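Local structure of conserved hypothetical protein (Pseudomonas aeruginosa, 1YLL) at residues 47-52 and 99-104; 76-81 and 95-100; 133-138 and 180-185; 127-132 and 188-193. The protein is of unknown function, but belongs to the HutD family of cupin-type beta-barrel proteins and may be linked to histidine utilisation. One frame throughout, in Å; residues are numbered along the deposited sequence. Where two conformers were deposited one is given.

Contact 1: residues 47-52 and 99-104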
loop_
_atom_site.group_PDB
_atom_site.type_symbol
_atom_site.label_atom_id
_atom_site.label_comp_id
_atom_site.label_asym_id
_atom_site.label_seq_id
_atom_site.Cartn_x
_atom_site.Cartn_y
_atom_site.Cartn_z
ATOM N N ALA D 47 -13.504 -9.448 27.061
ATOM C CA ALA D 47 -13.770 -9.672 28.477
ATOM C C ALA D 47 -12.922 -10.829 28.964
ATOM O O ALA D 47 -12.499 -11.680 28.176
ATOM C CB ALA D 47 -15.251 -9.957 28.719
ATOM N N ASP D 48 -12.606 -10.793 30.256
ATOM C CA ASP D 48 -11.869 -11.870 30.895
ATOM C C ASP D 48 -12.926 -12.535 31.733
ATOM O O ASP D 48 -13.683 -11.864 32.433
ATOM C CB ASP D 48 -10.756 -11.337 31.786
ATOM C CG ASP D 48 -9.551 -10.908 30.996
ATOM O OD1 ASP D 48 -9.727 -10.615 29.798
ATOM O OD2 ASP D 48 -8.437 -10.853 31.561
ATOM N N VAL D 49 -13.024 -13.852 31.638
ATOM C CA VAL D 49 -14.014 -14.548 32.425
ATOM C C VAL D 49 -13.172 -15.515 33.224
ATOM O O VAL D 49 -12.602 -16.444 32.662
ATOM C CB VAL D 49 -14.991 -15.316 31.535
ATOM C CG1 VAL D 49 -16.087 -15.921 32.385
ATOM C CG2 VAL D 49 -15.573 -14.383 30.482
ATOM N N GLY D 50 -13.091 -15.262 34.526
ATOM C CA GLY D 50 -12.258 -16.075 35.399
ATOM C C GLY D 50 -12.961 -17.200 36.109
ATOM O O GLY D 50 -12.301 -18.123 36.596
ATOM N N GLU D 51 -14.281 -17.117 36.166
ATOM C CA GLU D 51 -15.105 -18.134 36.806
ATOM C C GLU D 51 -16.422 -18.334 36.076
ATOM O O GLU D 51 -16.939 -17.404 35.459
ATOM C CB GLU D 51 -15.441 -17.708 38.219
ATOM C CG GLU D 51 -14.291 -17.669 39.173
ATOM C CD GLU D 51 -14.767 -17.342 40.563
ATOM O OE1 GLU D 51 -15.251 -16.204 40.765
ATOM O OE2 GLU D 51 -14.677 -18.226 41.444
ATOM N N SER D 52 -16.967 -19.540 36.151
ATOM C CA SER D 52 -18.271 -19.826 35.563
ATOM C C SER D 52 -19.285 -19.016 36.357
ATOM O O SER D 52 -19.141 -18.835 37.567
ATOM C CB SER D 52 -18.623 -21.316 35.684
ATOM O OG SER D 52 -17.684 -22.115 34.987
ATOM N N VAL D 99 -28.643 -16.161 30.648
ATOM C CA VAL D 99 -27.448 -16.866 30.214
ATOM C C VAL D 99 -26.479 -17.222 31.313
ATOM O O VAL D 99 -26.120 -16.385 32.123
ATOM C CB VAL D 99 -26.689 -15.999 29.171
ATOM C CG1 VAL D 99 -25.434 -16.720 28.693
ATOM C CG2 VAL D 99 -27.615 -15.703 27.977
ATOM N N HIS D 100 -26.061 -18.478 31.316
ATOM C CA HIS D 100 -25.072 -18.923 32.278
ATOM C C HIS D 100 -23.863 -19.421 31.491
ATOM O O HIS D 100 -24.008 -20.153 30.513
ATOM C CB HIS D 100 -25.612 -20.065 33.150
ATOM C CG HIS D 100 -24.603 -20.589 34.125
ATOM N ND1 HIS D 100 -23.765 -21.646 33.840
ATOM C CD2 HIS D 100 -24.253 -20.154 35.361
ATOM C CE1 HIS D 100 -22.947 -21.844 34.859
ATOM N NE2 HIS D 100 -23.222 -20.953 35.795
ATOM N N CYS D 101 -22.670 -19.002 31.916
ATOM C CA CYS D 101 -21.459 -19.417 31.246
ATOM C C CYS D 101 -20.722 -20.441 32.097
ATOM O O CYS D 101 -20.437 -20.187 33.263
ATOM C CB CYS D 101 -20.552 -18.209 31.051
ATOM S SG CYS D 101 -18.883 -18.625 30.474
ATOM N N THR D 102 -20.436 -21.599 31.515
ATOM C CA THR D 102 -19.655 -22.618 32.207
ATOM C C THR D 102 -18.291 -22.663 31.504
ATOM O O THR D 102 -18.216 -22.906 30.296
ATOM C CB THR D 102 -20.315 -24.006 32.070
ATOM O OG1 THR D 102 -21.561 -23.999 32.782
ATOM C CG2 THR D 102 -19.425 -25.083 32.623
ATOM N N LEU D 103 -17.225 -22.403 32.260
ATOM C CA LEU D 103 -15.873 -22.468 31.708
ATOM C C LEU D 103 -15.526 -23.958 31.612
ATOM O O LEU D 103 -15.728 -24.713 32.582
ATOM C CB LEU D 103 -14.885 -21.772 32.632
ATOM C CG LEU D 103 -15.102 -20.266 32.817
ATOM C CD1 LEU D 103 -14.022 -19.693 33.766
ATOM C CD2 LEU D 103 -15.072 -19.558 31.452
ATOM N N LEU D 104 -15.002 -24.366 30.465
ATOM C CA LEU D 104 -14.663 -25.768 30.262
ATOM C C LEU D 104 -13.443 -26.170 31.072
ATOM O O LEU D 104 -13.464 -27.170 31.803
ATOM C CB LEU D 104 -14.441 -26.055 28.783
ATOM C CG LEU D 104 -15.691 -25.869 27.901
ATOM C CD1 LEU D 104 -15.300 -26.214 26.443
ATOM C CD2 LEU D 104 -16.849 -26.762 28.382
#
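Ser52 OG takes one hydrogen bond across this contact, from the backbone N-H of Leu103, at 2.8 Å and nearly straight (167°). The first torsion of Ser52 (chi1 -62°) sets OG beside its own backbone N and anti to the carbonyl carbon, which brings OG up to the N-H of Leu103. The backbone follows it in: Ser52 CA lies 3.2 Å from Cys101 O, and the nearest CA atoms are those of Ser52 and Thr102.

Apolar packing does the rest, and Leu103 carries most of it. With CG anti to its carbonyl carbon, this side chain reaches across the turn of 50-52. Its CD1 rests against the peptide joining Gly50 to Glu51, 3.5 Å from Glu51 N. The other branch, Leu103 CD2, meets Val49 CG1 at 3.9 Å, the two side chains crossing obliquely. Val49 CG1, anti to its backbone N, also faces Cys101 SG at 4.3 Å, a looser touch on the inner, buried side, whereas the serine end is exposed.

The contact joins two sheets of the barrel fold. Strand 42-49 lies beside strand 108-115, where Val49 bonds through its backbone to Ile108 and Leu103 also packs on Ile108. Strand 99-103 runs between strands 73-77 and 53-55, and Cys101 touches Leu75 and Phe55 there.

Contact 2: residues 76-81 and 95-100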
loop_
_atom_site.group_PDB
_atom_site.type_symbol
_atom_site.label_atom_id
_atom_site.label_comp_id
_atom_site.label_asym_id
_atom_site.label_seq_id
_atom_site.Cartn_x
_atom_site.Cartn_y
_atom_site.Cartn_z
ATOM N N ARG D 76 -25.364 -21.613 28.525
ATOM C CA ARG D 76 -26.718 -22.148 28.659
ATOM C C ARG D 76 -27.598 -20.908 28.444
ATOM O O ARG D 76 -27.551 -19.968 29.229
ATOM C CB ARG D 76 -26.951 -22.725 30.053
ATOM C CG ARG D 76 -28.229 -23.530 30.147
ATOM C CD ARG D 76 -28.377 -24.077 31.556
ATOM N NE ARG D 76 -28.689 -23.004 32.483
ATOM C CZ ARG D 76 -28.185 -22.887 33.706
ATOM N NH1 ARG D 76 -27.325 -23.789 34.170
ATOM N NH2 ARG D 76 -28.535 -21.851 34.460
ATOM N N VAL D 77 -28.370 -20.902 27.363
ATOM C CA VAL D 77 -29.201 -19.756 26.997
ATOM C C VAL D 77 -30.684 -20.142 27.121
ATOM O O VAL D 77 -31.163 -20.983 26.373
ATOM C CB VAL D 77 -28.916 -19.351 25.542
ATOM C CG1 VAL D 77 -29.639 -18.037 25.210
ATOM C CG2 VAL D 77 -27.388 -19.214 25.335
ATOM N N ASP D 78 -31.375 -19.509 28.049
ATOM C CA ASP D 78 -32.780 -19.816 28.291
ATOM C C ASP D 78 -32.944 -21.325 28.449
ATOM O O ASP D 78 -33.869 -21.954 27.893
ATOM C CB ASP D 78 -33.637 -19.287 27.152
ATOM C CG ASP D 78 -33.618 -17.770 27.076
ATOM O OD1 ASP D 78 -33.636 -17.111 28.126
ATOM O OD2 ASP D 78 -33.595 -17.233 25.955
ATOM N N GLY D 79 -32.007 -21.918 29.185
ATOM C CA GLY D 79 -32.060 -23.348 29.441
ATOM C C GLY D 79 -31.436 -24.304 28.445
ATOM O O GLY D 79 -31.265 -25.490 28.752
ATOM N N ALA D 80 -31.089 -23.823 27.257
ATOM C CA ALA D 80 -30.481 -24.665 26.239
ATOM C C ALA D 80 -28.971 -24.519 26.299
ATOM O O ALA D 80 -28.450 -23.423 26.139
ATOM C CB ALA D 80 -30.966 -24.258 24.874
ATOM N N GLU D 81 -28.282 -25.627 26.538
ATOM C CA GLU D 81 -26.828 -25.629 26.602
ATOM C C GLU D 81 -26.274 -25.642 25.183
ATOM O O GLU D 81 -26.727 -26.411 24.338
ATOM C CB GLU D 81 -26.342 -26.872 27.352
ATOM C CG GLU D 81 -26.846 -27.004 28.779
ATOM C CD GLU D 81 -26.065 -26.163 29.772
ATOM O OE1 GLU D 81 -25.022 -25.583 29.394
ATOM O OE2 GLU D 81 -26.496 -26.080 30.943
ATOM N N GLY D 95 -29.571 -10.365 24.277
ATOM C CA GLY D 95 -29.265 -9.754 25.551
ATOM C C GLY D 95 -30.462 -9.863 26.490
ATOM O O GLY D 95 -30.346 -9.545 27.682
ATOM N N ASP D 96 -31.608 -10.264 25.956
ATOM C CA ASP D 96 -32.816 -10.450 26.777
ATOM C C ASP D 96 -32.866 -11.864 27.367
ATOM O O ASP D 96 -33.703 -12.156 28.257
ATOM C CB ASP D 96 -34.091 -10.245 25.954
ATOM C CG ASP D 96 -34.311 -8.813 25.551
ATOM O OD1 ASP D 96 -34.158 -7.904 26.390
ATOM O OD2 ASP D 96 -34.673 -8.582 24.379
ATOM N N SER D 97 -31.997 -12.749 26.899
ATOM C CA SER D 97 -31.994 -14.121 27.385
ATOM C C SER D 97 -31.286 -14.282 28.724
ATOM O O SER D 97 -30.446 -13.465 29.116
ATOM C CB SER D 97 -31.310 -15.065 26.381
ATOM O OG SER D 97 -32.093 -15.303 25.220
ATOM N N GLU D 98 -31.653 -15.331 29.450
ATOM C CA GLU D 98 -30.988 -15.619 30.714
ATOM C C GLU D 98 -29.846 -16.491 30.215
ATOM O O GLU D 98 -30.054 -17.432 29.452
ATOM C CB GLU D 98 -31.872 -16.428 31.667
ATOM C CG GLU D 98 -31.301 -16.528 33.088
ATOM C CD GLU D 98 -31.988 -17.585 33.945
ATOM O OE1 GLU D 98 -33.215 -17.765 33.801
ATOM O OE2 GLU D 98 -31.300 -18.226 34.776
ATOM N N VAL D 99 -28.643 -16.161 30.648
ATOM C CA VAL D 99 -27.448 -16.866 30.214
ATOM C C VAL D 99 -26.479 -17.222 31.313
ATOM O O VAL D 99 -26.120 -16.385 32.123
ATOM C CB VAL D 99 -26.689 -15.999 29.171
ATOM C CG1 VAL D 99 -25.434 -16.720 28.693
ATOM C CG2 VAL D 99 -27.615 -15.703 27.977
ATOM N N HIS D 100 -26.061 -18.478 31.316
ATOM C CA HIS D 100 -25.072 -18.923 32.278
ATOM C C HIS D 100 -23.863 -19.421 31.491
ATOM O O HIS D 100 -24.008 -20.153 30.513
ATOM C CB HIS D 100 -25.612 -20.065 33.150
ATOM C CG HIS D 100 -24.603 -20.589 34.125
ATOM N ND1 HIS D 100 -23.765 -21.646 33.840
ATOM C CD2 HIS D 100 -24.253 -20.154 35.361
ATOM C CE1 HIS D 100 -22.947 -21.844 34.859
ATOM N NE2 HIS D 100 -23.222 -20.953 35.795
HETATM O O HOH W 1 -29.554 -19.570 33.561
#
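Arg76 and His100 lie on the same face of an antiparallel ladder, with their flat groups almost parallel, the guanidinium and imidazole planes only 9° apart. This is no stack: the two side chains cross obliquely, and His100 CB sits over one face of the guanidinium, toward its rim, 3.7 Å from Arg76 NH2. The arginine gets there by leaving with CG anti to its backbone N and then bending at chi3 (71°), which folds the head back across the neighbouring strand. A water continues the path: it accepts from Arg76 NH2 and donates to Glu98 OE2, linking two charges that stand beyond salt-bridge range.

Asp78 is turned differently. Its carboxylate grips the two residues just before strand 99-103, each oxygen taking one bond: Asp78 OD1 accepts from Glu98 N at 3.0 Å, while Asp78 OD2 receives the hydroxyl of Ser97 OG at 2.6 Å. Both donors approach from above the carboxylate plane, and together they would fix its rotation. Asp78 N in turn donates to Glu98 O at 2.8 Å, almost straight (174°). On the ladder face away from Arg76 and His100, Val77 CG1 packs on Ser97 CB at 3.6 Å and on Val99 CG2.

The backbone of Arg76 and His100 forms a hydrogen-bonded pair through both N-H groups. From there, a type I' turn spanning Val77 to Ala80 makes the tight hairpin between strands 73-77 and 80-81. Strand 99-103 flanks strand 73-77 in this sheet, while strand 91-94 of another sheet covers the valine face, with Phe91 against Val77 and Phe93 against Val99.

Contact 3: residues 133-138 and 180-185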
loop_
_atom_site.group_PDB
_atom_site.type_symbol
_atom_site.label_atom_id
_atom_site.label_comp_id
_atom_site.label_asym_id
_atom_site.label_seq_id
_atom_site.Cartn_x
_atom_site.Cartn_y
_atom_site.Cartn_z
ATOM N N LEU D 133 -5.429 -10.908 1.703
ATOM C CA LEU D 133 -6.845 -11.149 1.455
ATOM C C LEU D 133 -7.481 -9.782 1.268
ATOM O O LEU D 133 -6.955 -8.800 1.779
ATOM C CB LEU D 133 -7.506 -11.923 2.612
ATOM C CG LEU D 133 -7.876 -11.342 3.974
ATOM C CD1 LEU D 133 -8.990 -10.301 3.857
ATOM C CD2 LEU D 133 -8.362 -12.511 4.890
ATOM N N ASP D 134 -8.587 -9.706 0.527
ATOM C CA ASP D 134 -9.247 -8.431 0.309
ATOM C C ASP D 134 -10.736 -8.645 0.074
ATOM O O ASP D 134 -11.185 -9.762 -0.213
ATOM C CB ASP D 134 -8.659 -7.708 -0.923
ATOM C CG ASP D 134 -9.105 -8.320 -2.251
ATOM O OD1 ASP D 134 -8.885 -9.527 -2.486
ATOM O OD2 ASP D 134 -9.682 -7.583 -3.076
ATOM N N TRP D 135 -11.510 -7.578 0.239
ATOM C CA TRP D 135 -12.932 -7.641 -0.056
ATOM C C TRP D 135 -13.371 -6.222 -0.379
ATOM O O TRP D 135 -12.624 -5.265 -0.139
ATOM C CB TRP D 135 -13.739 -8.178 1.153
ATOM C CG TRP D 135 -13.921 -7.241 2.307
ATOM C CD1 TRP D 135 -14.948 -6.358 2.473
ATOM C CD2 TRP D 135 -13.068 -7.095 3.444
ATOM N NE1 TRP D 135 -14.789 -5.669 3.663
ATOM C CE2 TRP D 135 -13.646 -6.106 4.277
ATOM C CE3 TRP D 135 -11.868 -7.706 3.845
ATOM C CZ2 TRP D 135 -13.070 -5.711 5.493
ATOM C CZ3 TRP D 135 -11.289 -7.305 5.070
ATOM C CH2 TRP D 135 -11.900 -6.319 5.869
ATOM N N HIS D 136 -14.548 -6.104 -0.988
ATOM C CA HIS D 136 -15.135 -4.795 -1.273
ATOM C C HIS D 136 -16.409 -4.723 -0.455
ATOM O O HIS D 136 -17.160 -5.689 -0.412
ATOM C CB HIS D 136 -15.508 -4.638 -2.751
ATOM C CG HIS D 136 -14.330 -4.542 -3.666
ATOM N ND1 HIS D 136 -13.943 -3.366 -4.294
ATOM C CD2 HIS D 136 -13.460 -5.490 -4.077
ATOM C CE1 HIS D 136 -12.883 -3.602 -5.052
ATOM N NE2 HIS D 136 -12.569 -4.877 -4.939
ATOM N N GLY D 137 -16.675 -3.593 0.181
ATOM C CA GLY D 137 -17.915 -3.507 0.944
ATOM C C GLY D 137 -18.394 -2.083 1.064
ATOM O O GLY D 137 -17.599 -1.176 0.997
ATOM N N THR D 138 -19.689 -1.881 1.257
ATOM C CA THR D 138 -20.205 -0.526 1.381
ATOM C C THR D 138 -20.488 -0.117 2.823
ATOM O O THR D 138 -20.924 1.005 3.075
ATOM C CB THR D 138 -21.499 -0.351 0.569
ATOM O OG1 THR D 138 -22.018 0.972 0.753
ATOM C CG2 THR D 138 -22.519 -1.348 1.012
ATOM N N TRP D 180 -10.940 -3.049 0.762
ATOM C CA TRP D 180 -10.077 -3.340 1.900
ATOM C C TRP D 180 -9.130 -4.496 1.623
ATOM O O TRP D 180 -9.564 -5.551 1.156
ATOM C CB TRP D 180 -10.922 -3.742 3.128
ATOM C CG TRP D 180 -11.803 -2.678 3.657
ATOM C CD1 TRP D 180 -13.143 -2.511 3.425
ATOM C CD2 TRP D 180 -11.415 -1.647 4.559
ATOM N NE1 TRP D 180 -13.607 -1.440 4.139
ATOM C CE2 TRP D 180 -12.568 -0.888 4.844
ATOM C CE3 TRP D 180 -10.195 -1.295 5.156
ATOM C CZ2 TRP D 180 -12.545 0.212 5.710
ATOM C CZ3 TRP D 180 -10.170 -0.185 6.033
ATOM C CH2 TRP D 180 -11.336 0.542 6.292
ATOM N N ARG D 181 -7.849 -4.326 1.956
ATOM C CA ARG D 181 -6.875 -5.387 1.758
ATOM C C ARG D 181 -6.032 -5.576 3.013
ATOM O O ARG D 181 -5.555 -4.609 3.587
ATOM C CB ARG D 181 -5.960 -5.086 0.564
ATOM C CG ARG D 181 -4.954 -6.232 0.324
ATOM C CD ARG D 181 -3.976 -5.926 -0.809
ATOM N NE ARG D 181 -4.660 -5.643 -2.060
ATOM C CZ ARG D 181 -5.367 -6.533 -2.751
ATOM N NH1 ARG D 181 -5.481 -7.785 -2.317
ATOM N NH2 ARG D 181 -5.972 -6.167 -3.875
ATOM N N LEU D 182 -5.877 -6.816 3.463
ATOM C CA LEU D 182 -5.073 -7.083 4.641
ATOM C C LEU D 182 -3.915 -7.958 4.210
ATOM O O LEU D 182 -4.064 -8.836 3.356
ATOM C CB LEU D 182 -5.873 -7.853 5.686
ATOM C CG LEU D 182 -7.212 -7.225 6.068
ATOM C CD1 LEU D 182 -7.888 -8.161 7.059
ATOM C CD2 LEU D 182 -7.037 -5.880 6.658
ATOM N N THR D 183 -2.770 -7.732 4.832
ATOM C CA THR D 183 -1.602 -8.529 4.522
ATOM C C THR D 183 -0.897 -8.928 5.818
ATOM O O THR D 183 -0.968 -8.213 6.818
ATOM C CB THR D 183 -0.659 -7.742 3.618
ATOM O OG1 THR D 183 0.500 -8.534 3.356
ATOM C CG2 THR D 183 -0.258 -6.461 4.275
ATOM N N ALA D 184 -0.270 -10.101 5.816
ATOM C CA ALA D 184 0.446 -10.571 6.996
ATOM C C ALA D 184 1.582 -11.518 6.598
ATOM O O ALA D 184 1.446 -12.278 5.654
ATOM C CB ALA D 184 -0.523 -11.281 7.931
ATOM N N HIS D 185 2.701 -11.467 7.317
ATOM C CA HIS D 185 3.843 -12.346 7.027
ATOM C C HIS D 185 3.602 -13.745 7.586
ATOM O O HIS D 185 3.780 -14.752 6.886
ATOM C CB HIS D 185 5.120 -11.760 7.627
ATOM C CG HIS D 185 5.665 -10.592 6.865
ATOM N ND1 HIS D 185 4.861 -9.594 6.353
ATOM C CD2 HIS D 185 6.935 -10.255 6.540
ATOM C CE1 HIS D 185 5.614 -8.692 5.746
ATOM N NE2 HIS D 185 6.876 -9.069 5.846
HETATM O O HOH W 2 -8.567 -7.519 -5.654
HETATM O O HOH W 3 -16.720 -0.877 3.895
#
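Trp180 is the side chain to trace. Its CB sits over the six-membered ring of Trp135, 3.7 Å from the ring centroid and only 9° off the normal, a clean CH-pi contact. CG follows, 3.8 Å from Trp135 CZ2, and CD1 reaches Trp135 NE1 at 3.6 Å. The indoles are tilted 26° from parallel and slid apart, so they barely overlap. On the ring edge, Trp180 NE1 gives its hydrogen to an in-plane water weakly bonded to Gly137 O, and the side chain goes on to pack on Leu142 and Leu155.

Trp135 holds its ring under that CB from the crowded position between N and carbonyl carbon (chi1 74°). Leu182 CD1 touches this ring's edge at Trp135 CZ3, 4.0 Å away, and lies equally far from Leu133 CD1.

On the other face of the ladder, Arg181 runs beside Asp134, whose CB lies over one guanidinium face, 3.5 Å from Arg181 NH1. Their salt bridge is long, Asp134 OD1 to Arg181 NH1 3.8 Å; the carboxylate's stronger partner is His179, bonded to OD2.

Paired backbone bonds at Leu133-Leu182 and Trp135-Trp180 knit strand 132-137 to strand 178-184, whose other neighbour is strand 151-155. Strand 132-137 ends the sheet within the chain, but His136 and Gly137 pair antiparallel with a strand of the second subunit, whose Arg123 makes a cation-pi contact with Trp135.

Contact 4: residues 127-132 and 188-193; sequences LRVEGE and AWVCAV
Leu127 makes a hydrogen-bonded pair with Val190: its N donates to Val190 O at 2.8 Å, and its O accepts from Val190 N at the same distance. Its side chain turns inward, where CD1 meets Ala192 CB at 4.0 Å and CB touches Val190 CG2.

Arg128 points to the opposite face. Its CB stands over the centre of the Trp189 six-membered ring, 3.6 Å from the centroid and 3° off the normal, a CH-pi contact. The chain, extended from CG to NE, then runs past the indole, with CD 3.7 Å from Trp189 NE1. The guanidinium ends in a salt bridge to Glu130, NH2 to OE2 2.9 Å, made in the guanidinium plane but well above the plane of the carboxylate; Arg88 makes a cation-pi contact with the same Trp189.

Val129 returns to the inner face. Its N donates to Ala188 O at 2.7 Å, from above the carbonyl plane, and CG2 packs on Val190 CG2. At Glu130 and Gly131 the chain turns a corner into the next sheet.

Strand 187-197 lies between strands 120-129 and 141-146, and Leu144 of strand 141-146 packs on Val190 and Ala192. Leu182 of strand 178-184 packs on Val129 and Val190, joining the two sheets.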
loop_
_atom_site.group_PDB
_atom_site.type_symbol
_atom_site.label_atom_id
_atom_site.label_comp_id
_atom_site.label_asym_id
_atom_site.label_seq_id
_atom_site.Cartn_x
_atom_site.Cartn_y
_atom_site.Cartn_z
ATOM N N LEU D 127 -11.501 -14.105 9.999
ATOM C CA LEU D 127 -10.754 -14.357 8.764
ATOM C C LEU D 127 -9.301 -14.653 9.104
ATOM O O LEU D 127 -8.712 -13.964 9.920
ATOM C CB LEU D 127 -10.819 -13.105 7.899
ATOM C CG LEU D 127 -12.229 -12.680 7.452
ATOM C CD1 LEU D 127 -12.212 -11.231 6.946
ATOM C CD2 LEU D 127 -12.722 -13.631 6.394
ATOM N N ARG D 128 -8.714 -15.674 8.462
ATOM C CA ARG D 128 -7.300 -15.966 8.728
ATOM C C ARG D 128 -6.554 -15.353 7.556
ATOM O O ARG D 128 -6.746 -15.779 6.407
ATOM C CB ARG D 128 -7.019 -17.464 8.766
ATOM C CG ARG D 128 -5.604 -17.789 9.279
ATOM C CD ARG D 128 -5.398 -19.298 9.430
ATOM N NE ARG D 128 -4.177 -19.627 10.170
ATOM C CZ ARG D 128 -3.094 -20.180 9.632
ATOM N NH1 ARG D 128 -2.040 -20.449 10.393
ATOM N NH2 ARG D 128 -3.060 -20.455 8.333
ATOM N N VAL D 129 -5.737 -14.349 7.845
ATOM C CA VAL D 129 -4.970 -13.664 6.814
ATOM C C VAL D 129 -3.677 -14.453 6.563
ATOM O O VAL D 129 -2.791 -14.491 7.404
ATOM C CB VAL D 129 -4.626 -12.218 7.233
ATOM C CG1 VAL D 129 -3.873 -11.531 6.097
ATOM C CG2 VAL D 129 -5.901 -11.430 7.533
ATOM N N GLU D 130 -3.616 -15.092 5.402
ATOM C CA GLU D 130 -2.462 -15.896 5.010
ATOM C C GLU D 130 -1.836 -15.218 3.806
ATOM O O GLU D 130 -2.193 -15.489 2.666
ATOM C CB GLU D 130 -2.923 -17.305 4.647
ATOM C CG GLU D 130 -3.390 -18.114 5.843
ATOM C CD GLU D 130 -3.949 -19.461 5.442
ATOM O OE1 GLU D 130 -3.472 -20.016 4.423
ATOM O OE2 GLU D 130 -4.848 -19.969 6.147
ATOM N N GLY D 131 -0.912 -14.316 4.088
ATOM C CA GLY D 131 -0.258 -13.590 3.036
ATOM C C GLY D 131 -1.080 -12.373 2.696
ATOM O O GLY D 131 -0.698 -11.256 3.015
ATOM N N GLU D 132 -2.232 -12.584 2.073
ATOM C CA GLU D 132 -3.065 -11.447 1.668
ATOM C C GLU D 132 -4.520 -11.856 1.481
ATOM O O GLU D 132 -4.811 -13.014 1.174
ATOM C CB GLU D 132 -2.509 -10.909 0.348
ATOM C CG GLU D 132 -3.162 -9.696 -0.287
ATOM C CD GLU D 132 -2.437 -9.292 -1.591
ATOM O OE1 GLU D 132 -2.447 -10.099 -2.552
ATOM O OE2 GLU D 132 -1.847 -8.184 -1.653
ATOM N N ALA D 188 -2.404 -14.708 10.427
ATOM C CA ALA D 188 -2.982 -14.061 11.585
ATOM C C ALA D 188 -4.476 -13.993 11.416
ATOM O O ALA D 188 -4.990 -13.684 10.336
ATOM C CB ALA D 188 -2.412 -12.668 11.751
ATOM N N TRP D 189 -5.159 -14.318 12.506
ATOM C CA TRP D 189 -6.602 -14.292 12.546
ATOM C C TRP D 189 -7.060 -12.900 12.903
ATOM O O TRP D 189 -6.496 -12.268 13.797
ATOM C CB TRP D 189 -7.103 -15.266 13.616
ATOM C CG TRP D 189 -7.185 -16.692 13.178
ATOM C CD1 TRP D 189 -6.288 -17.711 13.465
ATOM C CD2 TRP D 189 -8.210 -17.277 12.381
ATOM N NE1 TRP D 189 -6.708 -18.882 12.894
ATOM C CE2 TRP D 189 -7.883 -18.650 12.222
ATOM C CE3 TRP D 189 -9.382 -16.779 11.775
ATOM C CZ2 TRP D 189 -8.684 -19.528 11.486
ATOM C CZ3 TRP D 189 -10.170 -17.641 11.043
ATOM C CH2 TRP D 189 -9.824 -19.012 10.901
ATOM N N VAL D 190 -8.085 -12.436 12.192
ATOM C CA VAL D 190 -8.701 -11.127 12.445
ATOM C C VAL D 190 -10.206 -11.315 12.466
ATOM O O VAL D 190 -10.709 -12.302 11.954
ATOM C CB VAL D 190 -8.355 -10.072 11.325
ATOM C CG1 VAL D 190 -6.833 -9.854 11.249
ATOM C CG2 VAL D 190 -8.832 -10.538 10.000
ATOM N N CYS D 191 -10.923 -10.379 13.097
ATOM C CA CYS D 191 -12.375 -10.450 13.096
ATOM C C CYS D 191 -12.840 -9.146 12.477
ATOM O O CYS D 191 -12.539 -8.046 12.987
ATOM C CB CYS D 191 -12.911 -10.604 14.494
ATOM S SG CYS D 191 -14.715 -10.986 14.470
ATOM N N ALA D 192 -13.532 -9.276 11.356
ATOM C CA ALA D 192 -14.045 -8.133 10.625
ATOM C C ALA D 192 -15.492 -7.933 11.066
ATOM O O ALA D 192 -16.321 -8.818 10.843
ATOM C CB ALA D 192 -13.989 -8.418 9.141
ATOM N N VAL D 193 -15.772 -6.773 11.650
ATOM C CA VAL D 193 -17.131 -6.439 12.113
ATOM C C VAL D 193 -17.608 -5.227 11.293
ATOM O O VAL D 193 -16.945 -4.193 11.305
ATOM C CB VAL D 193 -17.122 -6.085 13.605
ATOM C CG1 VAL D 193 -18.530 -5.651 14.048
ATOM C CG2 VAL D 193 -16.731 -7.316 14.413
#

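The four contacts fall into two pairs, and contacts 1 and 2 both close before contacts 3 and 4 open. Contacts 1 and 2, centres 13 Å apart, share Val99 and His100: strand 99-103 meets the 47-52 turn at one end, while strand 73-77 runs alongside it. Contacts 3 and 4, centres 8 Å apart, touch directly, Gly131 O accepting from Thr183 OG1 and Ala184 N. Contact 3 is nested within contact 4, because strand 132-137 directly follows 120-129 and strand 187-197 directly follows 178-184. Contacts 1 and 3, centres 33 Å apart, lie on opposite sides of the chain's centre, consistent with two cupin-like barrels; contacts 3 and 4 both touch the second subunit.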